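PDB 6Q2F: glycoside hydrolase family protein from Novosphingobium sp. PP1Y, which probably hydrolyses terminal alpha-L-rhamnose units from glycosides, as an alpha-L-rhamnosidase, and carries a bound sodium ion. Local coordinates for residues S645-M650 with A695-Y700; A654-D659 with E705-M710; W992-Q997 with A1004-A1009; A998-P1003 with K1023-I1028; W1098-I1103 with A1125-S1130. All coordinates share one frame; numbering follows the deposited sequence.

In the fold
Contacts 1 and 2 come first along the chain and their segments alternate: strand 642-649 leads into helix 657-670, and strand 697-698 into the turn at 705-710. Their centres lie about 13 Å apart, both in the rhamnosidase (beta/alpha)8 barrel. Contacts 3, 4 and 5 follow in the C-terminal beta-sheet region, consistent with a galactose-binding-like beta-sandwich. Contact 3 is a hairpin at the edge of its six-stranded sheet; contact 4 packs that hairpin's loop against the entry to strand 1028-1037, and contact 5 joins helix 1099-1105 to the approach to strand 1131-1140, consecutive centres about 11 Å apart. Contact 2 touches contacts 4 and 5, including an Asp659-Arg1128 salt bridge, and so ties barrel to sandwich.

Contact 1: S645-M650 with A695-Y700; sequences SMTASM and AIFGQY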
# COMPACT_ATOMS: atom_id res chain seq x y z
N SER A 645 6.54 -7.27 4.01
CA SER A 645 7.43 -7.78 2.97
C SER A 645 7.11 -9.23 2.62
O SER A 645 7.15 -10.10 3.49
CB SER A 645 8.90 -7.66 3.39
OG SER A 645 9.28 -6.34 3.67
N MSE A 646 6.83 -9.46 1.34
CA MSE A 646 6.90 -10.79 0.73
C MSE A 646 5.71 -11.64 1.05
O MSE A 646 5.80 -12.88 1.14
CB MSE A 646 8.18 -11.51 1.13
CG MSE A 646 9.38 -10.83 0.54
SE MSE A 646 11.08 -11.69 0.89
CE MSE A 646 11.19 -11.14 2.59
N THR A 647 4.58 -10.97 1.19
CA THR A 647 3.32 -11.69 1.26
C THR A 647 3.18 -12.56 0.03
O THR A 647 3.52 -12.14 -1.09
CB THR A 647 2.15 -10.72 1.37
OG1 THR A 647 2.33 -9.88 2.50
CG2 THR A 647 0.86 -11.52 1.51
N ALA A 648 2.72 -13.79 0.23
CA ALA A 648 2.57 -14.76 -0.84
C ALA A 648 1.22 -15.43 -0.72
O ALA A 648 0.73 -15.67 0.38
CB ALA A 648 3.68 -15.81 -0.80
N SER A 649 0.63 -15.74 -1.86
CA SER A 649 -0.69 -16.34 -1.92
C SER A 649 -0.61 -17.69 -2.63
O SER A 649 -0.08 -17.78 -3.74
CB SER A 649 -1.66 -15.39 -2.64
OG SER A 649 -2.90 -16.02 -2.83
N MSE A 650 -1.14 -18.73 -1.98
CA MSE A 650 -1.29 -20.06 -2.56
C MSE A 650 0.04 -20.62 -3.09
O MSE A 650 0.12 -21.12 -4.21
CB MSE A 650 -2.35 -20.03 -3.66
CG MSE A 650 -3.74 -19.76 -3.12
SE MSE A 650 -5.13 -19.80 -4.46
CE MSE A 650 -4.87 -18.09 -5.36
N ALA A 695 -3.66 -18.80 7.10
CA ALA A 695 -4.54 -19.17 6.02
C ALA A 695 -3.76 -19.60 4.78
O ALA A 695 -2.90 -20.39 4.87
CB ALA A 695 -5.54 -18.08 5.73
N ILE A 696 -4.06 -19.04 3.64
CA ILE A 696 -3.41 -19.41 2.41
C ILE A 696 -2.21 -18.55 2.14
O ILE A 696 -1.74 -18.49 1.04
CB ILE A 696 -4.35 -19.16 1.24
CG1 ILE A 696 -4.78 -17.72 1.21
CG2 ILE A 696 -5.57 -20.03 1.32
CD1 ILE A 696 -5.49 -17.35 -0.06
N PHE A 697 -1.75 -17.81 3.12
CA PHE A 697 -0.65 -16.92 2.85
C PHE A 697 0.67 -17.27 3.43
O PHE A 697 0.76 -17.81 4.48
CB PHE A 697 -0.98 -15.51 3.34
CG PHE A 697 -2.22 -14.94 2.77
CD1 PHE A 697 -2.22 -14.37 1.56
CD2 PHE A 697 -3.37 -14.94 3.49
CE1 PHE A 697 -3.36 -13.85 1.03
CE2 PHE A 697 -4.51 -14.41 2.99
CZ PHE A 697 -4.50 -13.86 1.75
N GLY A 698 1.70 -16.90 2.71
CA GLY A 698 3.06 -17.05 3.15
C GLY A 698 3.48 -15.61 3.40
O GLY A 698 2.66 -14.77 3.27
N GLN A 699 4.72 -15.31 3.75
CA GLN A 699 5.78 -16.24 3.97
C GLN A 699 5.50 -17.10 5.17
O GLN A 699 4.69 -16.79 5.97
CB GLN A 699 7.10 -15.52 4.22
CG GLN A 699 7.64 -14.78 3.05
CD GLN A 699 7.96 -15.68 1.90
OE1 GLN A 699 8.73 -16.57 2.04
NE2 GLN A 699 7.37 -15.44 0.78
N TYR A 700 6.23 -18.18 5.25
CA TYR A 700 6.07 -19.19 6.30
C TYR A 700 7.28 -19.17 7.24
O TYR A 700 7.80 -20.21 7.65
CB TYR A 700 5.87 -20.57 5.68
CG TYR A 700 4.70 -20.61 4.71
CD1 TYR A 700 4.85 -20.25 3.38
CD2 TYR A 700 3.43 -20.97 5.15
CE1 TYR A 700 3.79 -20.26 2.51
CE2 TYR A 700 2.36 -20.97 4.28
CZ TYR A 700 2.54 -20.62 2.97
OH TYR A 700 1.47 -20.63 2.11
O HOH W 1 1.45 -18.96 0.00
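Ala648 and Gly698 form an antiparallel hydrogen-bonded pair: Gly698 N donates to Ala648 O over 2.8 Å, and Ala648 N returns a longer bond of 3.2 Å to Gly698 O, approaching from above the carbonyl plane. Beyond them, Met650 N gives a nearly straight bond (168°) to Ile696 O. Toward Met646 the amide of Gln699 takes over: its chain folds at chi2 (-63°), so that NE2 meets Met646 O at 3.0 Å, within the planes of both groups. Segment 645-650 ends one of the eight parallel strands of the (beta/alpha)8 barrel, with the Thr647 side chain about 7 Å from the bound sodium ion; strand 697-698 pairs with it as a short antiparallel addition. Glycine suits position 698 because the Tyr700 ring lies over its CA, which stands 3.3 Å above the ring plane. Tyr700 OH meets a water at 2.7 Å that bonds weakly to Ala648 O, and the ring also stacks on Trp653. His678 ND1 is a second hydrogen-bond partner of Gly698 O.

Contact 2: A654-D659 with E705-M710; sequences AFAPKD and ESWAEM
Trp707 holds CG in the crowded position between its backbone N and carbonyl carbon (chi1 48°), which carries the indole across to segment 654-659. There Pro657 lies over one face: its CD sits 3.6 Å from the centroid of the Trp707 six-membered ring, almost on the normal, a CH-pi contact that suits rigid proline. Against the opposite face, near its rim, lies Glu705 CG, 3.4 Å above the plane. Glu705 starts with CG anti to its backbone N and then bends at chi2 (56°), so OE1 accepts from Ser706 N at 2.9 Å through its anti lone pair. Trp707 NE1 donates to a lone pair of Phe655 O over 3.0 Å, in a bent bond (135°). One water donates both to Phe655 O and to Glu705 OE2. Asp659 OD2 accepts from Ala656 N at 3.0 Å at the start of helix 657-670. With Leu1057 touching both Pro657 and Trp707, this proline-indole pair belongs to the seam between the barrel and the C-terminal beta-sandwich.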
# COMPACT_ATOMS: atom_id res chain seq x y z
N ALA A 654 6.79 -22.71 -0.36
CA ALA A 654 7.52 -22.80 -1.62
C ALA A 654 8.61 -21.73 -1.76
O ALA A 654 8.85 -21.23 -2.86
CB ALA A 654 6.53 -22.75 -2.78
N PHE A 655 9.29 -21.38 -0.68
CA PHE A 655 10.31 -20.34 -0.76
C PHE A 655 11.51 -20.66 0.10
O PHE A 655 11.38 -21.02 1.28
CB PHE A 655 9.74 -18.95 -0.32
CG PHE A 655 8.53 -18.52 -1.07
CD1 PHE A 655 7.26 -18.88 -0.62
CD2 PHE A 655 8.65 -17.73 -2.21
CE1 PHE A 655 6.11 -18.45 -1.31
CE2 PHE A 655 7.51 -17.29 -2.90
CZ PHE A 655 6.24 -17.64 -2.45
N ALA A 656 12.67 -20.53 -0.50
CA ALA A 656 13.95 -20.47 0.18
C ALA A 656 14.53 -19.11 -0.14
O ALA A 656 14.03 -18.42 -1.04
CB ALA A 656 14.88 -21.60 -0.29
N PRO A 657 15.57 -18.65 0.57
CA PRO A 657 16.09 -17.30 0.30
C PRO A 657 16.45 -17.07 -1.15
O PRO A 657 16.31 -15.95 -1.65
CB PRO A 657 17.32 -17.23 1.22
CG PRO A 657 16.97 -18.16 2.35
CD PRO A 657 16.26 -19.30 1.70
N LYS A 658 16.82 -18.12 -1.86
CA LYS A 658 17.16 -17.99 -3.26
C LYS A 658 15.96 -17.46 -4.04
O LYS A 658 16.11 -16.76 -4.98
CB LYS A 658 17.73 -19.29 -3.85
CG LYS A 658 16.75 -20.20 -4.55
CD LYS A 658 17.28 -21.61 -4.73
CE LYS A 658 18.58 -21.67 -5.51
NZ LYS A 658 18.82 -22.92 -6.26
N ASP A 659 14.76 -17.81 -3.62
CA ASP A 659 13.55 -17.33 -4.28
C ASP A 659 13.13 -15.95 -3.82
O ASP A 659 12.31 -15.31 -4.49
CB ASP A 659 12.39 -18.28 -4.02
CG ASP A 659 12.71 -19.70 -4.43
OD1 ASP A 659 12.86 -19.91 -5.64
OD2 ASP A 659 12.82 -20.56 -3.54
N GLU A 705 9.93 -23.61 9.81
CA GLU A 705 10.42 -23.64 8.44
C GLU A 705 11.56 -24.65 8.32
O GLU A 705 12.35 -24.82 9.24
CB GLU A 705 10.86 -22.24 8.00
CG GLU A 705 11.35 -22.09 6.53
CD GLU A 705 10.34 -22.55 5.48
OE1 GLU A 705 10.19 -23.77 5.28
OE2 GLU A 705 9.71 -21.69 4.83
N SER A 706 11.62 -25.35 7.18
CA SER A 706 12.61 -26.42 7.03
C SER A 706 14.04 -25.89 7.15
O SER A 706 14.89 -26.51 7.80
CB SER A 706 12.41 -27.15 5.70
OG SER A 706 12.21 -26.24 4.64
N TRP A 707 14.31 -24.73 6.56
CA TRP A 707 15.63 -24.12 6.63
C TRP A 707 15.73 -23.09 7.75
O TRP A 707 16.65 -22.25 7.74
CB TRP A 707 15.98 -23.48 5.28
CG TRP A 707 14.88 -22.62 4.70
CD1 TRP A 707 13.80 -23.05 3.97
CD2 TRP A 707 14.76 -21.19 4.79
NE1 TRP A 707 13.01 -21.97 3.61
CE2 TRP A 707 13.58 -20.82 4.09
CE3 TRP A 707 15.54 -20.19 5.37
CZ2 TRP A 707 13.16 -19.49 3.97
CZ3 TRP A 707 15.12 -18.87 5.25
CH2 TRP A 707 13.93 -18.53 4.56
N ALA A 708 14.83 -23.15 8.74
CA ALA A 708 14.75 -22.10 9.74
C ALA A 708 16.05 -21.98 10.54
O ALA A 708 16.48 -20.86 10.86
CB ALA A 708 13.59 -22.36 10.69
N GLU A 709 16.68 -23.10 10.88
CA GLU A 709 17.92 -22.97 11.64
C GLU A 709 19.10 -22.59 10.76
O GLU A 709 20.23 -22.49 11.26
CB GLU A 709 18.21 -24.26 12.39
CG GLU A 709 17.15 -24.57 13.45
CD GLU A 709 16.96 -23.43 14.45
OE1 GLU A 709 15.83 -23.27 14.97
OE2 GLU A 709 17.94 -22.70 14.71
N MSE A 710 18.89 -22.36 9.47
CA MSE A 710 19.95 -21.84 8.63
C MSE A 710 19.58 -20.50 7.99
O MSE A 710 20.11 -20.15 6.95
CB MSE A 710 20.34 -22.86 7.57
CG MSE A 710 21.17 -24.02 8.14
SE MSE A 710 21.53 -25.46 6.84
CE MSE A 710 22.08 -24.32 5.33
O HOH W 2 8.93 -21.43 2.53

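Contact 3: W992-Q997 with A1004-A1009; sequences WQVAFQ and ASIELA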
# COMPACT_ATOMS: atom_id res chain seq x y z
N TRP A 992 30.44 -39.16 -1.87
CA TRP A 992 30.13 -38.31 -0.74
C TRP A 992 29.34 -39.09 0.29
O TRP A 992 28.49 -39.91 -0.07
CB TRP A 992 29.33 -37.07 -1.16
CG TRP A 992 30.02 -36.11 -2.03
CD1 TRP A 992 30.36 -36.27 -3.34
CD2 TRP A 992 30.43 -34.78 -1.68
NE1 TRP A 992 30.98 -35.14 -3.82
CE2 TRP A 992 31.03 -34.21 -2.82
CE3 TRP A 992 30.36 -34.04 -0.50
CZ2 TRP A 992 31.54 -32.92 -2.81
CZ3 TRP A 992 30.87 -32.77 -0.50
CH2 TRP A 992 31.46 -32.22 -1.65
N GLN A 993 29.60 -38.81 1.56
CA GLN A 993 28.73 -39.25 2.64
C GLN A 993 27.63 -38.22 2.81
O GLN A 993 27.89 -37.01 2.77
CB GLN A 993 29.50 -39.39 3.95
CG GLN A 993 30.81 -40.16 3.82
CD GLN A 993 30.65 -41.41 2.99
OE1 GLN A 993 29.77 -42.23 3.24
NE2 GLN A 993 31.50 -41.56 1.98
N VAL A 994 26.40 -38.69 2.97
CA VAL A 994 25.25 -37.84 3.23
C VAL A 994 24.55 -38.33 4.48
O VAL A 994 24.16 -39.50 4.55
CB VAL A 994 24.27 -37.82 2.05
CG1 VAL A 994 23.24 -36.71 2.25
CG2 VAL A 994 25.02 -37.63 0.75
N ALA A 995 24.35 -37.43 5.45
CA ALA A 995 23.59 -37.75 6.65
C ALA A 995 22.35 -36.87 6.68
O ALA A 995 22.43 -35.67 6.39
CB ALA A 995 24.43 -37.55 7.92
N PHE A 996 21.21 -37.46 7.02
CA PHE A 996 19.94 -36.77 6.95
C PHE A 996 19.42 -36.43 8.34
O PHE A 996 19.47 -37.25 9.26
CB PHE A 996 18.91 -37.60 6.20
CG PHE A 996 19.21 -37.75 4.74
CD1 PHE A 996 18.82 -36.76 3.85
CD2 PHE A 996 19.86 -38.87 4.26
CE1 PHE A 996 19.07 -36.88 2.50
CE2 PHE A 996 20.13 -39.00 2.88
CZ PHE A 996 19.73 -38.00 2.02
N GLN A 997 18.95 -35.20 8.48
CA GLN A 997 18.24 -34.77 9.68
C GLN A 997 17.22 -35.81 10.12
O GLN A 997 16.42 -36.31 9.32
CB GLN A 997 17.54 -33.45 9.40
CG GLN A 997 16.98 -32.83 10.63
CD GLN A 997 16.57 -31.36 10.40
OE1 GLN A 997 16.43 -30.91 9.26
NE2 GLN A 997 16.38 -30.63 11.48
N ALA A 1004 19.17 -42.66 8.15
CA ALA A 1004 20.19 -41.93 8.89
C ALA A 1004 21.27 -41.39 7.97
O ALA A 1004 21.68 -40.23 8.09
CB ALA A 1004 20.80 -42.82 9.97
N SER A 1005 21.75 -42.21 7.04
CA SER A 1005 22.80 -41.81 6.11
C SER A 1005 22.75 -42.69 4.87
O SER A 1005 22.18 -43.78 4.88
CB SER A 1005 24.18 -41.87 6.76
OG SER A 1005 24.49 -43.19 7.14
N ILE A 1006 23.38 -42.20 3.80
CA ILE A 1006 23.62 -42.96 2.58
C ILE A 1006 25.03 -42.64 2.11
O ILE A 1006 25.69 -41.74 2.63
CB ILE A 1006 22.61 -42.65 1.46
CG1 ILE A 1006 22.76 -41.20 0.99
CG2 ILE A 1006 21.19 -42.96 1.91
CD1 ILE A 1006 21.80 -40.81 -0.10
N GLU A 1007 25.48 -43.40 1.12
CA GLU A 1007 26.66 -43.08 0.34
C GLU A 1007 26.22 -42.84 -1.09
O GLU A 1007 25.46 -43.63 -1.65
CB GLU A 1007 27.71 -44.20 0.41
CG GLU A 1007 29.00 -43.87 -0.34
CD GLU A 1007 30.06 -44.96 -0.23
OE1 GLU A 1007 29.79 -46.02 0.39
OE2 GLU A 1007 31.16 -44.76 -0.78
N LEU A 1008 26.67 -41.73 -1.66
CA LEU A 1008 26.43 -41.43 -3.06
C LEU A 1008 27.73 -41.68 -3.81
O LEU A 1008 28.75 -41.05 -3.51
CB LEU A 1008 25.96 -39.99 -3.24
CG LEU A 1008 24.55 -39.67 -2.76
CD1 LEU A 1008 24.27 -38.19 -2.87
CD2 LEU A 1008 23.53 -40.46 -3.57
N ALA A 1009 27.70 -42.61 -4.76
CA ALA A 1009 28.83 -42.75 -5.66
C ALA A 1009 29.06 -41.47 -6.44
O ALA A 1009 30.19 -41.18 -6.84
CB ALA A 1009 28.59 -43.90 -6.64
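Five backbone hydrogen bonds zip strands 992-996 and 1005-1008 into an antiparallel hairpin. Trp992 and Leu1008 bond reciprocally, Leu1008 N to Trp992 O at 3.0 Å running nearly along the C=O axis; Val994 and Ile1006 do the same, with Ile1006 N to Val994 O at 2.9 Å. Phe996 N to Ala1004 O closes the ladder beside the loop, its donor lying above the carbonyl plane. Apolar packing occupies the face of Trp992, Val994, Ile1006 and Leu1008. Val994 CG2 meets Leu1008 CD1 at 3.7 Å, while Val994 CB faces Ile1006 CG1. Ile1006 sets CG1 in the crowded position (chi1 65°) and keeps the rest extended, so CD1 comes in plane against the edge of the Phe996 ring, 3.9 Å from CE2. Val994 CG1 lies over a face of that same ring, and Phe1025 meets Phe996 edge-to-face. On the other face, Gln993 and Glu1007 run alongside each other, touching through Gln993 OE1 and Glu1007 CG at 4.0 Å. Apolar residues thus suit the inward face and polar ones the solvent side of this hairpin, whose strand 1005-1008 edges a probable galactose-binding-like sandwich; backbone bonds to strand 1028-1037 and apolar packing hold it to the rest.

Contact 4: A998-P1003 with K1023-I1028; sequences ADRGAP and KYFSGI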
# COMPACT_ATOMS: atom_id res chain seq x y z
N ALA A 998 17.24 -36.13 11.42
CA ALA A 998 16.43 -37.21 11.95
C ALA A 998 14.95 -36.82 11.96
O ALA A 998 14.59 -35.64 11.94
CB ALA A 998 16.89 -37.58 13.36
N ASP A 999 14.10 -37.85 11.97
CA ASP A 999 12.65 -37.68 12.05
C ASP A 999 12.11 -36.87 10.88
O ASP A 999 11.21 -36.04 11.02
CB ASP A 999 12.25 -37.07 13.39
CG ASP A 999 12.67 -37.95 14.56
OD1 ASP A 999 12.38 -39.17 14.49
OD2 ASP A 999 13.32 -37.45 15.50
N ARG A 1000 12.69 -37.11 9.71
CA ARG A 1000 12.26 -36.44 8.49
C ARG A 1000 11.95 -37.44 7.39
O ARG A 1000 11.87 -37.06 6.22
CB ARG A 1000 13.32 -35.44 8.02
CG ARG A 1000 13.42 -34.22 8.93
CD ARG A 1000 12.10 -33.48 8.99
NE ARG A 1000 12.07 -32.54 10.11
CZ ARG A 1000 12.49 -31.28 10.03
NH1 ARG A 1000 12.94 -30.80 8.88
NH2 ARG A 1000 12.43 -30.48 11.09
N GLY A 1001 11.77 -38.71 7.75
CA GLY A 1001 11.44 -39.73 6.78
C GLY A 1001 12.61 -40.25 5.98
O GLY A 1001 12.41 -41.11 5.12
N ALA A 1002 13.81 -39.77 6.22
CA ALA A 1002 14.97 -40.26 5.48
C ALA A 1002 15.78 -41.23 6.31
O ALA A 1002 15.74 -41.20 7.54
CB ALA A 1002 15.85 -39.08 5.04
N PRO A 1003 16.56 -42.12 5.68
CA PRO A 1003 17.48 -42.95 6.45
C PRO A 1003 18.53 -42.09 7.13
O PRO A 1003 18.75 -40.94 6.77
CB PRO A 1003 18.11 -43.87 5.40
CG PRO A 1003 18.01 -43.11 4.14
CD PRO A 1003 16.71 -42.33 4.23
N LYS A 1023 14.10 -39.16 -1.75
CA LYS A 1023 13.42 -38.39 -2.79
C LYS A 1023 12.61 -37.24 -2.20
O LYS A 1023 12.66 -36.11 -2.70
CB LYS A 1023 12.51 -39.34 -3.59
CG LYS A 1023 11.62 -38.71 -4.64
CD LYS A 1023 10.86 -39.81 -5.41
CE LYS A 1023 9.91 -39.23 -6.46
NZ LYS A 1023 10.63 -38.38 -7.44
N TYR A 1024 11.84 -37.52 -1.15
CA TYR A 1024 10.91 -36.56 -0.60
C TYR A 1024 11.46 -35.86 0.63
O TYR A 1024 10.70 -35.24 1.37
CB TYR A 1024 9.59 -37.26 -0.27
CG TYR A 1024 8.89 -37.83 -1.48
CD1 TYR A 1024 8.43 -37.00 -2.49
CD2 TYR A 1024 8.67 -39.20 -1.61
CE1 TYR A 1024 7.78 -37.50 -3.61
CE2 TYR A 1024 8.01 -39.72 -2.73
CZ TYR A 1024 7.56 -38.86 -3.71
OH TYR A 1024 6.91 -39.35 -4.82
N PHE A 1025 12.76 -35.92 0.85
CA PHE A 1025 13.33 -35.34 2.06
C PHE A 1025 13.21 -33.82 2.05
O PHE A 1025 13.51 -33.15 1.06
CB PHE A 1025 14.80 -35.74 2.21
CG PHE A 1025 15.51 -35.04 3.33
CD1 PHE A 1025 15.29 -35.43 4.65
CD2 PHE A 1025 16.38 -34.00 3.08
CE1 PHE A 1025 15.96 -34.79 5.69
CE2 PHE A 1025 17.04 -33.35 4.11
CZ PHE A 1025 16.83 -33.75 5.42
N SER A 1026 12.75 -33.27 3.18
CA SER A 1026 12.77 -31.85 3.48
C SER A 1026 13.51 -31.67 4.79
O SER A 1026 13.16 -32.29 5.80
CB SER A 1026 11.35 -31.27 3.59
OG SER A 1026 10.72 -31.18 2.31
N GLY A 1027 14.53 -30.83 4.79
CA GLY A 1027 15.30 -30.62 6.01
C GLY A 1027 16.74 -30.31 5.66
O GLY A 1027 17.03 -29.74 4.61
N ILE A 1028 17.64 -30.70 6.56
CA ILE A 1028 19.07 -30.45 6.40
C ILE A 1028 19.76 -31.77 6.11
O ILE A 1028 19.76 -32.68 6.95
CB ILE A 1028 19.67 -29.76 7.63
CG1 ILE A 1028 18.93 -28.45 7.94
CG2 ILE A 1028 21.14 -29.47 7.40
CD1 ILE A 1028 19.47 -27.72 9.15
O HOH W 3 11.50 -34.47 5.59
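Neither segment is regular where they meet. Segment 998-1003 is the loop of the hairpin, turning through positive phi at Asp999 and Gly1001 (80°); segment 1023-1028 leaves helix 1020-1023 at Tyr1024 and stretches out toward the next strand. Gly1027 has phi 148°, a conformation that suits glycine since a CB would press on the preceding carbonyl O. One water joins the two backbones, donating to Arg1000 O at 2.7 Å and accepting from Ser1026 N at 3.0 Å. Arg1000 and Phe1025 carry most of the packing: with Phe1025 CG anti to its backbone N (chi1 172°), the ring swings toward the loop. Ala1002 CB touches CD1 of this ring at 3.7 Å, and Arg1000 CB touches its CE1 at 3.6 Å; small methyl and aliphatic stem fit closely. Arg1000 then bends at chi2, carrying its guanidinium past the ring to Ser1026 O, which lies in the guanidinium plane and takes a weak bond from NH1 at 3.4 Å. Outside the segments, Asn1096 pairs with Phe1025 O and Gly1027 N, and Ser1026 OG with Thr1097 O. This is a hairpin loop packed on Phe1025 at the start of strand 1028-1037, consistent with a galactose-binding-like beta-sandwich.

Contact 5: W1098-I1103 with A1125-S1130; sequences WVNRLI and APLRPS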
# COMPACT_ATOMS: atom_id res chain seq x y z
N TRP A 1098 10.07 -27.33 2.56
CA TRP A 1098 9.15 -28.39 2.94
C TRP A 1098 8.39 -28.99 1.77
O TRP A 1098 7.64 -29.94 1.98
CB TRP A 1098 8.11 -27.87 3.93
CG TRP A 1098 8.56 -27.91 5.34
CD1 TRP A 1098 8.85 -26.83 6.15
CD2 TRP A 1098 8.78 -29.09 6.13
NE1 TRP A 1098 9.23 -27.28 7.40
CE2 TRP A 1098 9.19 -28.66 7.41
CE3 TRP A 1098 8.66 -30.46 5.88
CZ2 TRP A 1098 9.50 -29.56 8.44
CZ3 TRP A 1098 8.96 -31.36 6.90
CH2 TRP A 1098 9.37 -30.90 8.17
N VAL A 1099 8.56 -28.45 0.56
CA VAL A 1099 7.67 -28.81 -0.55
C VAL A 1099 7.69 -30.31 -0.81
O VAL A 1099 6.65 -30.95 -0.98
CB VAL A 1099 8.05 -28.01 -1.81
CG1 VAL A 1099 7.34 -28.55 -3.04
CG2 VAL A 1099 7.75 -26.54 -1.61
N ASN A 1100 8.89 -30.90 -0.85
CA ASN A 1100 9.03 -32.27 -1.31
C ASN A 1100 8.46 -33.25 -0.29
O ASN A 1100 7.81 -34.23 -0.67
CB ASN A 1100 10.50 -32.58 -1.61
CG ASN A 1100 11.01 -31.92 -2.89
OD1 ASN A 1100 10.26 -31.23 -3.59
ND2 ASN A 1100 12.29 -32.13 -3.20
N ARG A 1101 8.70 -33.02 1.00
CA ARG A 1101 8.13 -33.88 2.03
C ARG A 1101 6.61 -33.73 2.11
O ARG A 1101 5.91 -34.66 2.51
CB ARG A 1101 8.75 -33.57 3.39
CG ARG A 1101 8.39 -34.57 4.47
CD ARG A 1101 8.87 -35.99 4.06
NE ARG A 1101 7.79 -36.83 3.56
CZ ARG A 1101 7.91 -38.12 3.26
NH1 ARG A 1101 9.08 -38.73 3.42
NH2 ARG A 1101 6.87 -38.81 2.82
N LEU A 1102 6.10 -32.54 1.76
CA LEU A 1102 4.66 -32.36 1.66
C LEU A 1102 4.10 -33.19 0.51
O LEU A 1102 3.11 -33.90 0.66
CB LEU A 1102 4.32 -30.88 1.47
CG LEU A 1102 4.48 -29.93 2.66
CD1 LEU A 1102 4.41 -28.49 2.19
CD2 LEU A 1102 3.37 -30.21 3.68
N ILE A 1103 4.73 -33.09 -0.66
CA ILE A 1103 4.33 -33.94 -1.78
C ILE A 1103 4.48 -35.41 -1.41
O ILE A 1103 3.58 -36.22 -1.65
CB ILE A 1103 5.14 -33.58 -3.03
CG1 ILE A 1103 4.82 -32.13 -3.42
CG2 ILE A 1103 4.83 -34.57 -4.14
CD1 ILE A 1103 5.77 -31.55 -4.43
N ALA A 1125 2.33 -33.22 -7.82
CA ALA A 1125 3.09 -31.98 -7.87
C ALA A 1125 4.55 -32.26 -8.21
O ALA A 1125 5.13 -33.23 -7.70
CB ALA A 1125 2.98 -31.22 -6.55
N PRO A 1126 5.15 -31.47 -9.09
CA PRO A 1126 6.56 -31.67 -9.41
C PRO A 1126 7.44 -31.30 -8.22
O PRO A 1126 7.20 -30.30 -7.54
CB PRO A 1126 6.78 -30.72 -10.59
CG PRO A 1126 5.78 -29.63 -10.37
CD PRO A 1126 4.57 -30.31 -9.78
N LEU A 1127 8.44 -32.14 -7.95
CA LEU A 1127 9.35 -31.86 -6.85
C LEU A 1127 10.29 -30.70 -7.18
O LEU A 1127 10.52 -30.37 -8.34
CB LEU A 1127 10.18 -33.10 -6.51
CG LEU A 1127 9.41 -34.33 -6.06
CD1 LEU A 1127 10.39 -35.47 -5.76
CD2 LEU A 1127 8.57 -33.99 -4.84
N ARG A 1128 10.83 -30.07 -6.12
CA ARG A 1128 11.86 -29.07 -6.34
C ARG A 1128 13.24 -29.74 -6.33
O ARG A 1128 13.45 -30.70 -5.59
CB ARG A 1128 11.82 -27.98 -5.26
CG ARG A 1128 10.62 -27.03 -5.38
CD ARG A 1128 10.49 -26.11 -4.18
NE ARG A 1128 11.73 -25.38 -3.92
CZ ARG A 1128 11.87 -24.05 -4.00
NH1 ARG A 1128 10.84 -23.28 -4.33
NH2 ARG A 1128 13.05 -23.51 -3.72
N PRO A 1129 14.19 -29.28 -7.14
CA PRO A 1129 15.54 -29.85 -7.05
C PRO A 1129 16.04 -29.75 -5.62
O PRO A 1129 15.85 -28.73 -4.95
CB PRO A 1129 16.36 -28.98 -8.01
CG PRO A 1129 15.33 -28.31 -8.90
CD PRO A 1129 14.15 -28.09 -8.01
N SER A 1130 16.67 -30.83 -5.14
CA SER A 1130 17.01 -30.95 -3.73
C SER A 1130 18.45 -31.41 -3.55
O SER A 1130 18.96 -32.24 -4.31
CB SER A 1130 16.06 -31.95 -3.05
OG SER A 1130 16.29 -31.97 -1.66
O HOH W 4 13.88 -33.92 -1.38
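A single amide, that of Asn1100, reads both polar groups of the Arg1128 backbone. Its OD1 accepts from Arg1128 N at 2.8 Å, on a lone pair and in the carbonyl plane, while its ND2 donates to Arg1128 O at 3.0 Å in an almost straight bond (174°), also onto a lone pair. CG lies anti to the carbonyl carbon of Asn1100, and chi2 near zero turns the amide so that the two bonds form together, much as a neighbouring strand would pair with segment 1125-1130. ND2 gives its other bond to a water at 3.0 Å, which also accepts from Ser1130 OG at 3.1 Å, so this buried amide is well satisfied. Ser1130 N is engaged by Asp1015 OD1. Arg1128 passes Val1099 at about a right angle, CD 3.8 Å from Val1099 CG2, before its NH2 forms salt bridges with Asp659 and Asp1056, two carboxylates that would balance its positive charge. One turn on from Val1099, Ile1103 inserts its tip between Ala1125 and Leu1127, CD1 lying 3.5 Å from Ala1125 CB and 3.7 Å from Leu1127 CD2. Small and branched aliphatic residues suit this apolar patch. The chemistry divides accordingly: asparagine fixes the register of an irregular chain against helix 1099-1105, hydrophobic packing fills in beside it, and through Asp659 the arginine links this region to barrel helix 657-670, Asp1056 pairing locally.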